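Local coordinates for protein cellulase, glycosyl hydrolase family 5, TPS linker, domain X (Spirochaeta thermophila, PDB 5E9P) that binds crystalline cellulose, and probably xylan, as the type A carbohydrate-binding module 64 of a family 5 glycoside hydrolase, at residues 7-12 / 23-28; 35-40 / 57-62; 43-48 / 70-75. All blocks are in the same frame, centred on the assembly; numbering follows the deposited sequence.

Contact 1. Residues 7-12 / 23-28; sequences IALPFS and TDQFST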
loop_
_atom_site.group_PDB
_atom_site.type_symbol
_atom_site.label_atom_id
_atom_site.label_comp_id
_atom_site.label_asym_id
_atom_site.label_seq_id
_atom_site.Cartn_x
_atom_site.Cartn_y
_atom_site.Cartn_z
ATOM N N ILE A 7 10.397 1.801 -0.174
ATOM C CA ILE A 7 10.007 1.916 -1.569
ATOM C C ILE A 7 9.791 3.371 -1.925
ATOM O O ILE A 7 9.524 4.217 -1.048
ATOM C CB ILE A 7 8.750 1.069 -1.905
ATOM C CG1 ILE A 7 7.505 1.553 -1.118
ATOM C CG2 ILE A 7 9.022 -0.392 -1.678
ATOM C CD1 ILE A 7 6.181 1.019 -1.633
ATOM N N ALA A 8 9.849 3.642 -3.220
ATOM C CA ALA A 8 9.507 4.918 -3.825
ATOM C C ALA A 8 8.149 4.825 -4.512
ATOM O O ALA A 8 7.731 3.748 -4.915
ATOM C CB ALA A 8 10.549 5.334 -4.841
ATOM N N LEU A 9 7.507 6.001 -4.636
ATOM C CA LEU A 9 6.255 6.097 -5.391
ATOM C C LEU A 9 6.518 6.915 -6.630
ATOM O O LEU A 9 7.305 7.873 -6.581
ATOM C CB LEU A 9 5.159 6.771 -4.568
ATOM C CG LEU A 9 4.890 6.059 -3.215
ATOM C CD1 LEU A 9 3.700 6.748 -2.540
ATOM C CD2 LEU A 9 4.649 4.597 -3.402
ATOM N N PRO A 10 5.865 6.598 -7.769
ATOM C CA PRO A 10 4.892 5.515 -7.911
ATOM C C PRO A 10 5.462 4.138 -7.817
ATOM O O PRO A 10 6.629 3.914 -8.154
ATOM C CB PRO A 10 4.313 5.764 -9.310
ATOM C CG PRO A 10 5.386 6.503 -10.009
ATOM C CD PRO A 10 6.029 7.370 -9.030
ATOM N N PHE A 11 4.637 3.214 -7.395
ATOM C CA PHE A 11 5.000 1.820 -7.161
ATOM C C PHE A 11 3.961 0.921 -7.774
ATOM O O PHE A 11 2.770 1.164 -7.653
ATOM C CB PHE A 11 5.058 1.603 -5.640
ATOM C CG PHE A 11 5.414 0.212 -5.203
ATOM C CD1 PHE A 11 6.736 -0.169 -5.087
ATOM C CD2 PHE A 11 4.460 -0.724 -4.907
ATOM C CE1 PHE A 11 7.065 -1.408 -4.624
ATOM C CE2 PHE A 11 4.808 -1.982 -4.479
ATOM C CZ PHE A 11 6.109 -2.328 -4.365
ATOM N N SER A 12 4.390 -0.162 -8.335
ATOM C CA SER A 12 3.505 -1.209 -8.768
ATOM C C SER A 12 4.174 -2.533 -8.643
ATOM O O SER A 12 5.411 -2.723 -8.672
ATOM C CB SER A 12 3.006 -0.930 -10.193
ATOM O OG SER A 12 4.101 -0.802 -11.092
ATOM N N THR A 23 7.111 3.637 3.030
ATOM C CA THR A 23 7.445 4.847 2.296
ATOM C C THR A 23 6.962 6.034 3.099
ATOM O O THR A 23 5.987 5.941 3.836
ATOM C CB THR A 23 6.747 4.839 0.901
ATOM O OG1 THR A 23 7.110 5.972 0.152
ATOM C CG2 THR A 23 5.274 4.735 0.959
ATOM N N ASP A 24 7.596 7.176 2.879
ATOM C CA ASP A 24 7.128 8.411 3.423
ATOM C C ASP A 24 6.553 9.341 2.336
ATOM O O ASP A 24 6.374 10.536 2.600
ATOM C CB ASP A 24 8.214 9.137 4.258
ATOM C CG ASP A 24 9.409 9.593 3.370
ATOM O OD1 ASP A 24 9.388 9.421 2.172
ATOM O OD2 ASP A 24 10.383 10.110 3.947
ATOM N N GLN A 25 6.155 8.776 1.202
ATOM C CA GLN A 25 5.840 9.582 -0.001
ATOM C C GLN A 25 4.349 9.644 -0.324
ATOM O O GLN A 25 3.997 10.156 -1.379
ATOM C CB GLN A 25 6.671 9.050 -1.210
ATOM C CG GLN A 25 8.171 9.101 -1.113
ATOM C CD GLN A 25 8.893 8.618 -2.403
ATOM O OE1 GLN A 25 8.436 8.408 -3.494
ATOM N NE2 GLN A 25 10.170 8.507 -2.229
ATOM N N PHE A 26 3.458 9.103 0.507
ATOM C CA PHE A 26 2.029 9.183 0.180
ATOM C C PHE A 26 1.566 10.609 0.062
ATOM O O PHE A 26 2.030 11.538 0.738
ATOM C CB PHE A 26 1.157 8.540 1.272
ATOM C CG PHE A 26 0.912 7.068 1.139
ATOM C CD1 PHE A 26 1.872 6.186 0.707
ATOM C CD2 PHE A 26 -0.321 6.520 1.479
ATOM C CE1 PHE A 26 1.615 4.818 0.595
ATOM C CE2 PHE A 26 -0.574 5.189 1.363
ATOM C CZ PHE A 26 0.396 4.328 0.914
ATOM N N SER A 27 0.544 10.803 -0.788
ATOM C CA SER A 27 -0.177 12.083 -0.807
ATOM C C SER A 27 -0.876 12.308 0.517
ATOM O O SER A 27 -1.536 11.404 1.016
ATOM C CB SER A 27 -1.223 12.031 -1.904
ATOM O OG SER A 27 -2.009 13.207 -1.897
ATOM N N THR A 28 -0.785 13.558 0.989
ATOM C CA THR A 28 -1.463 13.992 2.177
ATOM C C THR A 28 -2.523 15.083 1.896
ATOM O O THR A 28 -3.030 15.721 2.798
ATOM C CB THR A 28 -0.432 14.512 3.213
ATOM O OG1 THR A 28 0.393 15.523 2.572
ATOM C CG2 THR A 28 0.458 13.376 3.671
HETATM O O HOH W 1 10.152 6.338 1.102
#

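Contact 2. Residues 35-40 / 57-62; sequences RYVNSW and VAQHQI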
loop_
_atom_site.group_PDB
_atom_site.type_symbol
_atom_site.label_atom_id
_atom_site.label_comp_id
_atom_site.label_asym_id
_atom_site.label_seq_id
_atom_site.Cartn_x
_atom_site.Cartn_y
_atom_site.Cartn_z
ATOM N N ARG A 35 -3.870 10.244 -6.667
ATOM C CA ARG A 35 -2.853 9.429 -6.040
ATOM C C ARG A 35 -3.527 8.443 -5.113
ATOM O O ARG A 35 -3.902 8.750 -3.987
ATOM C CB ARG A 35 -1.791 10.246 -5.343
ATOM C CG ARG A 35 -1.021 11.046 -6.339
ATOM C CD ARG A 35 0.200 11.596 -5.924
ATOM N NE ARG A 35 1.105 10.560 -5.419
ATOM C CZ ARG A 35 1.917 10.754 -4.360
ATOM N NH1 ARG A 35 2.032 11.974 -3.777
ATOM N NH2 ARG A 35 2.582 9.728 -3.978
ATOM N N TYR A 36 -3.720 7.216 -5.632
ATOM C CA TYR A 36 -4.473 6.181 -4.980
ATOM C C TYR A 36 -3.601 4.964 -4.656
ATOM O O TYR A 36 -2.454 4.865 -5.139
ATOM C CB TYR A 36 -5.700 5.790 -5.856
ATOM C CG TYR A 36 -5.286 5.340 -7.260
ATOM C CD1 TYR A 36 -4.783 4.074 -7.515
ATOM C CD2 TYR A 36 -5.389 6.194 -8.366
ATOM C CE1 TYR A 36 -4.489 3.621 -8.793
ATOM C CE2 TYR A 36 -5.143 5.707 -9.650
ATOM C CZ TYR A 36 -4.621 4.389 -9.806
ATOM O OH TYR A 36 -4.320 3.950 -11.095
ATOM N N VAL A 37 -4.184 4.077 -3.881
ATOM C CA VAL A 37 -3.760 2.686 -3.724
ATOM C C VAL A 37 -4.847 1.846 -4.352
ATOM O O VAL A 37 -6.045 2.065 -4.092
ATOM C CB VAL A 37 -3.573 2.315 -2.237
ATOM C CG1 VAL A 37 -3.200 0.861 -2.096
ATOM C CG2 VAL A 37 -2.613 3.257 -1.539
ATOM N N ASN A 38 -4.477 0.861 -5.175
ATOM C CA ASN A 38 -5.448 -0.025 -5.807
ATOM C C ASN A 38 -4.883 -1.425 -5.779
ATOM O O ASN A 38 -3.684 -1.619 -5.998
ATOM C CB ASN A 38 -5.721 0.421 -7.260
ATOM C CG ASN A 38 -6.985 -0.134 -7.790
ATOM O OD1 ASN A 38 -7.989 -0.201 -7.082
ATOM N ND2 ASN A 38 -7.009 -0.497 -9.036
ATOM N N SER A 39 -5.736 -2.437 -5.534
ATOM C CA SER A 39 -5.251 -3.798 -5.511
ATOM C C SER A 39 -6.349 -4.762 -5.887
ATOM O O SER A 39 -7.542 -4.436 -5.769
ATOM C CB SER A 39 -4.675 -4.161 -4.153
ATOM O OG SER A 39 -5.657 -4.091 -3.098
ATOM N N TRP A 40 -5.956 -5.971 -6.285
ATOM C CA TRP A 40 -6.887 -7.095 -6.399
ATOM C C TRP A 40 -6.103 -8.369 -6.332
ATOM O O TRP A 40 -4.871 -8.417 -6.437
ATOM C CB TRP A 40 -7.736 -7.032 -7.668
ATOM C CG TRP A 40 -6.996 -6.984 -8.949
ATOM C CD1 TRP A 40 -6.264 -7.991 -9.574
ATOM C CD2 TRP A 40 -6.890 -5.859 -9.813
ATOM N NE1 TRP A 40 -5.737 -7.531 -10.739
ATOM C CE2 TRP A 40 -6.085 -6.238 -10.916
ATOM C CE3 TRP A 40 -7.427 -4.550 -9.792
ATOM C CZ2 TRP A 40 -5.823 -5.400 -11.964
ATOM C CZ3 TRP A 40 -7.141 -3.732 -10.821
ATOM C CH2 TRP A 40 -6.347 -4.137 -11.893
ATOM N N VAL A 57 -8.482 3.176 -2.946
ATOM C CA VAL A 57 -8.566 4.152 -1.877
ATOM C C VAL A 57 -7.625 5.297 -2.183
ATOM O O VAL A 57 -6.478 5.065 -2.637
ATOM C CB VAL A 57 -8.308 3.498 -0.506
ATOM C CG1 VAL A 57 -6.932 2.807 -0.429
ATOM C CG2 VAL A 57 -8.456 4.496 0.630
ATOM N N ALA A 58 -8.028 6.532 -1.922
ATOM C CA ALA A 58 -7.119 7.647 -2.137
ATOM C C ALA A 58 -6.059 7.664 -1.008
ATOM O O ALA A 58 -6.400 7.468 0.163
ATOM C CB ALA A 58 -7.869 8.969 -2.146
ATOM N N GLN A 59 -4.820 7.974 -1.367
ATOM C CA GLN A 59 -3.741 8.007 -0.359
ATOM C C GLN A 59 -4.081 9.008 0.767
ATOM O O GLN A 59 -3.742 8.742 1.908
ATOM C CB GLN A 59 -2.448 8.360 -1.012
ATOM C CG GLN A 59 -1.880 7.202 -1.823
ATOM C CD GLN A 59 -0.745 7.615 -2.714
ATOM O OE1 GLN A 59 0.012 8.551 -2.419
ATOM N NE2 GLN A 59 -0.600 6.916 -3.844
ATOM N N HIS A 60 -4.757 10.111 0.428
ATOM C CA HIS A 60 -5.025 11.112 1.466
ATOM C C HIS A 60 -5.950 10.598 2.550
ATOM O O HIS A 60 -6.064 11.265 3.591
ATOM C CB HIS A 60 -5.553 12.400 0.866
ATOM C CG HIS A 60 -6.989 12.316 0.383
ATOM N ND1 HIS A 60 -7.336 12.434 -0.953
ATOM C CD2 HIS A 60 -8.146 12.219 1.076
ATOM C CE1 HIS A 60 -8.635 12.328 -1.052
ATOM N NE2 HIS A 60 -9.158 12.203 0.157
ATOM N N GLN A 61 -6.628 9.482 2.318
ATOM C CA GLN A 61 -7.548 8.925 3.293
ATOM C C GLN A 61 -6.819 8.141 4.346
ATOM O O GLN A 61 -7.438 7.663 5.328
ATOM C CB GLN A 61 -8.543 8.042 2.543
ATOM C CG GLN A 61 -9.386 8.765 1.489
ATOM C CD GLN A 61 -10.345 7.820 0.773
ATOM O OE1 GLN A 61 -10.164 7.484 -0.377
ATOM N NE2 GLN A 61 -11.232 7.257 1.540
ATOM N N ILE A 62 -5.503 7.933 4.185
ATOM C CA ILE A 62 -4.707 7.046 5.032
ATOM C C ILE A 62 -3.686 7.908 5.763
ATOM O O ILE A 62 -2.700 8.333 5.154
ATOM C CB ILE A 62 -4.000 5.952 4.201
ATOM C CG1 ILE A 62 -5.030 5.216 3.309
ATOM C CG2 ILE A 62 -3.259 5.033 5.146
ATOM C CD1 ILE A 62 -4.396 4.195 2.402
#

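Contact 3. Residues 43-48 / 70-75; sequences DLLEIN and WYIHYK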
loop_
_atom_site.group_PDB
_atom_site.type_symbol
_atom_site.label_atom_id
_atom_site.label_comp_id
_atom_site.label_asym_id
_atom_site.label_seq_id
_atom_site.Cartn_x
_atom_site.Cartn_y
_atom_site.Cartn_z
ATOM N N ASP A 43 -4.695 -11.601 -0.626
ATOM C CA ASP A 43 -5.197 -12.058 0.671
ATOM C C ASP A 43 -5.185 -10.952 1.695
ATOM O O ASP A 43 -6.032 -10.953 2.605
ATOM C CB ASP A 43 -4.341 -13.236 1.188
ATOM C CG ASP A 43 -4.486 -14.514 0.298
ATOM O OD1 ASP A 43 -5.587 -14.702 -0.179
ATOM O OD2 ASP A 43 -3.478 -15.283 0.250
ATOM N N LEU A 44 -4.249 -10.030 1.611
ATOM C CA LEU A 44 -4.150 -8.897 2.556
ATOM C C LEU A 44 -3.409 -7.769 1.923
ATOM O O LEU A 44 -2.368 -7.968 1.295
ATOM C CB LEU A 44 -3.418 -9.343 3.809
ATOM C CG LEU A 44 -3.258 -8.333 4.918
ATOM C CD1 LEU A 44 -4.596 -7.927 5.505
ATOM C CD2 LEU A 44 -2.345 -8.859 6.009
ATOM N N LEU A 45 -3.951 -6.555 2.161
ATOM C CA LEU A 45 -3.164 -5.323 1.986
ATOM C C LEU A 45 -3.558 -4.446 3.170
ATOM O O LEU A 45 -4.666 -3.921 3.174
ATOM C CB LEU A 45 -3.420 -4.615 0.677
ATOM C CG LEU A 45 -2.378 -3.502 0.382
ATOM C CD1 LEU A 45 -1.027 -4.071 0.039
ATOM C CD2 LEU A 45 -2.884 -2.613 -0.730
ATOM N N GLU A 46 -2.661 -4.353 4.158
ATOM C CA GLU A 46 -2.952 -3.486 5.290
ATOM C C GLU A 46 -1.950 -2.359 5.312
ATOM O O GLU A 46 -0.751 -2.594 5.059
ATOM C CB GLU A 46 -3.079 -4.236 6.576
ATOM C CG GLU A 46 -1.907 -5.023 6.924
ATOM C CD GLU A 46 -1.987 -5.856 8.225
ATOM O OE1 GLU A 46 -3.015 -5.785 8.911
ATOM O OE2 GLU A 46 -0.952 -6.524 8.574
ATOM N N ILE A 47 -2.424 -1.168 5.573
ATOM C CA ILE A 47 -1.587 0.020 5.564
ATOM C C ILE A 47 -1.824 0.743 6.884
ATOM O O ILE A 47 -2.948 1.152 7.172
ATOM C CB ILE A 47 -1.823 0.932 4.339
ATOM C CG1 ILE A 47 -1.718 0.108 3.055
ATOM C CG2 ILE A 47 -0.809 2.062 4.415
ATOM C CD1 ILE A 47 -2.062 0.898 1.799
ATOM N N ASN A 48 -0.759 0.893 7.666
ATOM C CA ASN A 48 -0.875 1.581 8.939
ATOM C C ASN A 48 -2.030 1.059 9.782
ATOM O O ASN A 48 -2.713 1.818 10.451
ATOM C CB ASN A 48 -0.888 3.093 8.796
ATOM C CG ASN A 48 0.464 3.607 8.354
ATOM O OD1 ASN A 48 1.444 2.856 8.342
ATOM N ND2 ASN A 48 0.551 4.900 8.026
ATOM N N TRP A 70 4.342 5.280 5.986
ATOM C CA TRP A 70 3.256 4.351 5.637
ATOM C C TRP A 70 3.880 2.950 5.507
ATOM O O TRP A 70 4.790 2.740 4.701
ATOM C CB TRP A 70 2.562 4.765 4.348
ATOM C CG TRP A 70 1.711 5.990 4.503
ATOM C CD1 TRP A 70 0.370 6.024 4.758
ATOM C CD2 TRP A 70 2.147 7.384 4.467
ATOM N NE1 TRP A 70 -0.067 7.304 4.852
ATOM C CE2 TRP A 70 0.980 8.179 4.654
ATOM C CE3 TRP A 70 3.340 8.020 4.230
ATOM C CZ2 TRP A 70 1.029 9.545 4.658
ATOM C CZ3 TRP A 70 3.384 9.402 4.232
ATOM C CH2 TRP A 70 2.215 10.153 4.423
ATOM N N TYR A 71 3.354 2.047 6.333
ATOM C CA TYR A 71 3.790 0.665 6.418
ATOM C C TYR A 71 2.731 -0.177 5.706
ATOM O O TYR A 71 1.575 -0.228 6.128
ATOM C CB TYR A 71 3.871 0.240 7.898
ATOM C CG TYR A 71 4.994 0.931 8.613
ATOM C CD1 TYR A 71 4.844 2.201 9.211
ATOM C CD2 TYR A 71 6.243 0.320 8.738
ATOM C CE1 TYR A 71 5.883 2.822 9.864
ATOM C CE2 TYR A 71 7.272 0.952 9.417
ATOM C CZ TYR A 71 7.099 2.221 9.951
ATOM O OH TYR A 71 8.149 2.799 10.624
ATOM N N ILE A 72 3.163 -0.828 4.612
ATOM C CA ILE A 72 2.285 -1.580 3.714
ATOM C C ILE A 72 2.680 -3.054 3.821
ATOM O O ILE A 72 3.798 -3.441 3.538
ATOM C CB ILE A 72 2.497 -1.095 2.277
ATOM C CG1 ILE A 72 2.280 0.421 2.131
ATOM C CG2 ILE A 72 1.624 -1.884 1.313
ATOM C CD1 ILE A 72 3.217 1.048 1.166
ATOM N N HIS A 73 1.690 -3.873 4.266
ATOM C CA HIS A 73 1.905 -5.291 4.381
ATOM C C HIS A 73 1.009 -5.983 3.365
ATOM O O HIS A 73 -0.215 -5.873 3.439
ATOM C CB HIS A 73 1.592 -5.724 5.824
ATOM C CG HIS A 73 1.644 -7.173 6.044
ATOM N ND1 HIS A 73 0.901 -7.747 7.038
ATOM C CD2 HIS A 73 2.292 -8.193 5.453
ATOM C CE1 HIS A 73 1.103 -9.057 7.060
ATOM N NE2 HIS A 73 1.993 -9.350 6.139
ATOM N N TYR A 74 1.642 -6.649 2.416
ATOM C CA TYR A 74 1.012 -7.290 1.262
ATOM C C TYR A 74 1.117 -8.788 1.410
ATOM O O TYR A 74 2.189 -9.344 1.699
ATOM C CB TYR A 74 1.804 -6.852 0.017
ATOM C CG TYR A 74 1.506 -7.480 -1.322
ATOM C CD1 TYR A 74 1.907 -8.770 -1.666
ATOM C CD2 TYR A 74 0.884 -6.743 -2.327
ATOM C CE1 TYR A 74 1.733 -9.284 -2.905
ATOM C CE2 TYR A 74 0.711 -7.278 -3.593
ATOM C CZ TYR A 74 1.136 -8.534 -3.890
ATOM O OH TYR A 74 0.896 -8.995 -5.180
ATOM N N LYS A 75 0.014 -9.503 1.102
ATOM C CA LYS A 75 0.056 -10.951 0.949
ATOM C C LYS A 75 -0.783 -11.367 -0.221
ATOM O O LYS A 75 -1.968 -11.030 -0.305
ATOM C CB LYS A 75 -0.520 -11.647 2.191
ATOM C CG LYS A 75 0.175 -11.459 3.508
ATOM C CD LYS A 75 -0.404 -12.114 4.697
ATOM C CE LYS A 75 -0.229 -13.611 4.670
ATOM N NZ LYS A 75 -0.831 -14.176 5.974
#

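Contact 1. Residues 7-12 / 23-28
At one end of the jelly-roll sandwich, where the chain crosses from strand 5-6 of one sheet to strand 11-14 of the other, Ile7, Ala8 and Leu9 lie against the turn that leaves strand 17-23, chiefly against Thr23 and Gln25. The turn is an ST turn: OG1 of Thr23, anti to its own backbone N (chi1 -177°), accepts from N of Gln25 at 3.1 Å. Gln25 then reaches across with its chain extended beyond CG, running past Leu9 in the opposite direction. Its OE1 takes the backbone N of Leu9 at 2.8 Å in a nearly straight bond (174° at the hydrogen), although the N-H comes from well above the carbonyl plane. The aliphatic part of Gln25 packs on Leu9, Gln25 CB lying 4.0 Å from Leu9 CG. Beyond it, Leu9 CD1 ends 3.6 Å from Gln25 O and 3.8 Å from Phe26 CD1, so this methyl group spans backbone and ring. At the other end Ile7 CG1 lies 3.9 Å from Thr23 CB, and a water sits between the two segments, accepting from N of Asp24 and probably donating to Ile7 O. Outward, the Phe26 ring stacks on Trp70 and Gln25 O receives NH2 of Arg35. Gln25 OE1 to Leu9 N is the one clear direct hydrogen bond between the segments: a side-chain carbonyl satisfies Leu9 N, in the residue before the cis peptide bond to Pro10, and the packing of Leu9 and the bridging water add to it.

Contact 2. Residues 35-40 / 57-62
Gln59 folds its side chain over the peptide that joins Arg35 to Tyr36, with CB and CG each 3.3 Å from Arg35 O. Its CG lies anti to its own carbonyl carbon (chi1 -74°) and the chain is extended beyond, which brings the amide to Tyr36: NE2 donates to Tyr36 O at 3.1 Å, meeting that oxygen from above its carbonyl plane, and Lys86 OXT also accepts from NE2. OE1 sits over one face of the Arg35 guanidinium, the two planes perpendicular, but makes no hydrogen bond with it; OE1 instead receives N of Ser27, while Arg35 NH2 forms a salt bridge with the terminal carboxylate of Lys86. The backbone here belongs to the edge of the four-stranded antiparallel sheet, where strand 56-58 runs beside strand 36-40. Val37 N and Val57 O (2.8 Å) and Val57 N and Val37 O (2.9 Å) close the hydrogen-bonded pair, whose side chains share one face, Val57 CG1 being 3.8 Å from Val37 CB. The chain then leaves the strand for a short 3-10 turn, yet Gln59 N still bonds Arg35 O at 2.9 Å, and just after the turn Ile62 CD1 comes within 4.4 Å of Val37 CG2. Across the sandwich Val37 packs on Leu45 and Ile47.

Contact 3. Residues 43-48 / 70-75
Glu46 and His73 lie side by side on one face of the antiparallel pair 44-47 and 70-76, joined through OE2 and ND1. CG of Glu46 stands between its backbone N and carbonyl carbon (chi1 57°), and the extended chain carries OE2 to the edge of the imidazole, where ND1 donates at 2.7 Å in a nearly straight bond. The proton arrives on the anti side of the carboxylate, whose plane is turned 45° from the ring. On this same face Leu44, with CG anti to its backbone N, sets CD2 3.6 Å from His73 ND1, and its CB packs against Lys75 CB. NE2 of His73 binds Glu18, so the imidazole is held at both nitrogens, and Tyr20 stacks on the ring. The other face is mainly apolar: Leu45 CD1 reaches Ile72 CG2 at 3.7 Å and touches the edge of the Tyr74 ring, whose OH bonds Gly15 O, while Ile47 CG1 lies alongside Ile72 CG1. At the end of the pair Asn48, in a left-handed backbone conformation, turns OD1 back to accept Tyr71 N at 2.9 Å, in place of a main-chain acceptor. Its amide plane is 14° from that of the Trp70 indole; ND2 approaches CD1 of Trp70 obliquely at 3.5 Å and donates to Pro63 O and Tyr69 O. At the opposite end Asp43 and Leu44 both donate to Lys75 O, a classic beta bulge. Strand 70-76 is the middle of its five-stranded sheet, flanked by 17-23 and 44-47; the face bearing Leu45, Ile47 and Ile72 turns inward onto Val37 of strand 36-40 and Val83 and Ile85 of strand 82-85.

In the fold
The three contacts lie about 11 to 13 Å apart, centre to centre, within one small jelly-roll module. Contact 1 closes along the chain before the others open; contacts 2 and 3 interleave, 35-40, 43-48, 57-62 and 70-75 alternating between the two sheets. Contact 3 lies in the five-stranded sheet and contact 2 at the edge of the four-stranded one, while contact 1 joins the sandwich at the end where the chain crosses over. Trp70 meets both others, through Thr23 and Phe26 of contact 1 and Ile62 O of contact 2; Ser27 N and Gln59 OE1 tie contact 1 to contact 2. No alpha helix is present; the sheets meet through side chains and loops, in a sandwich consistent with a type A cellulose-binding module.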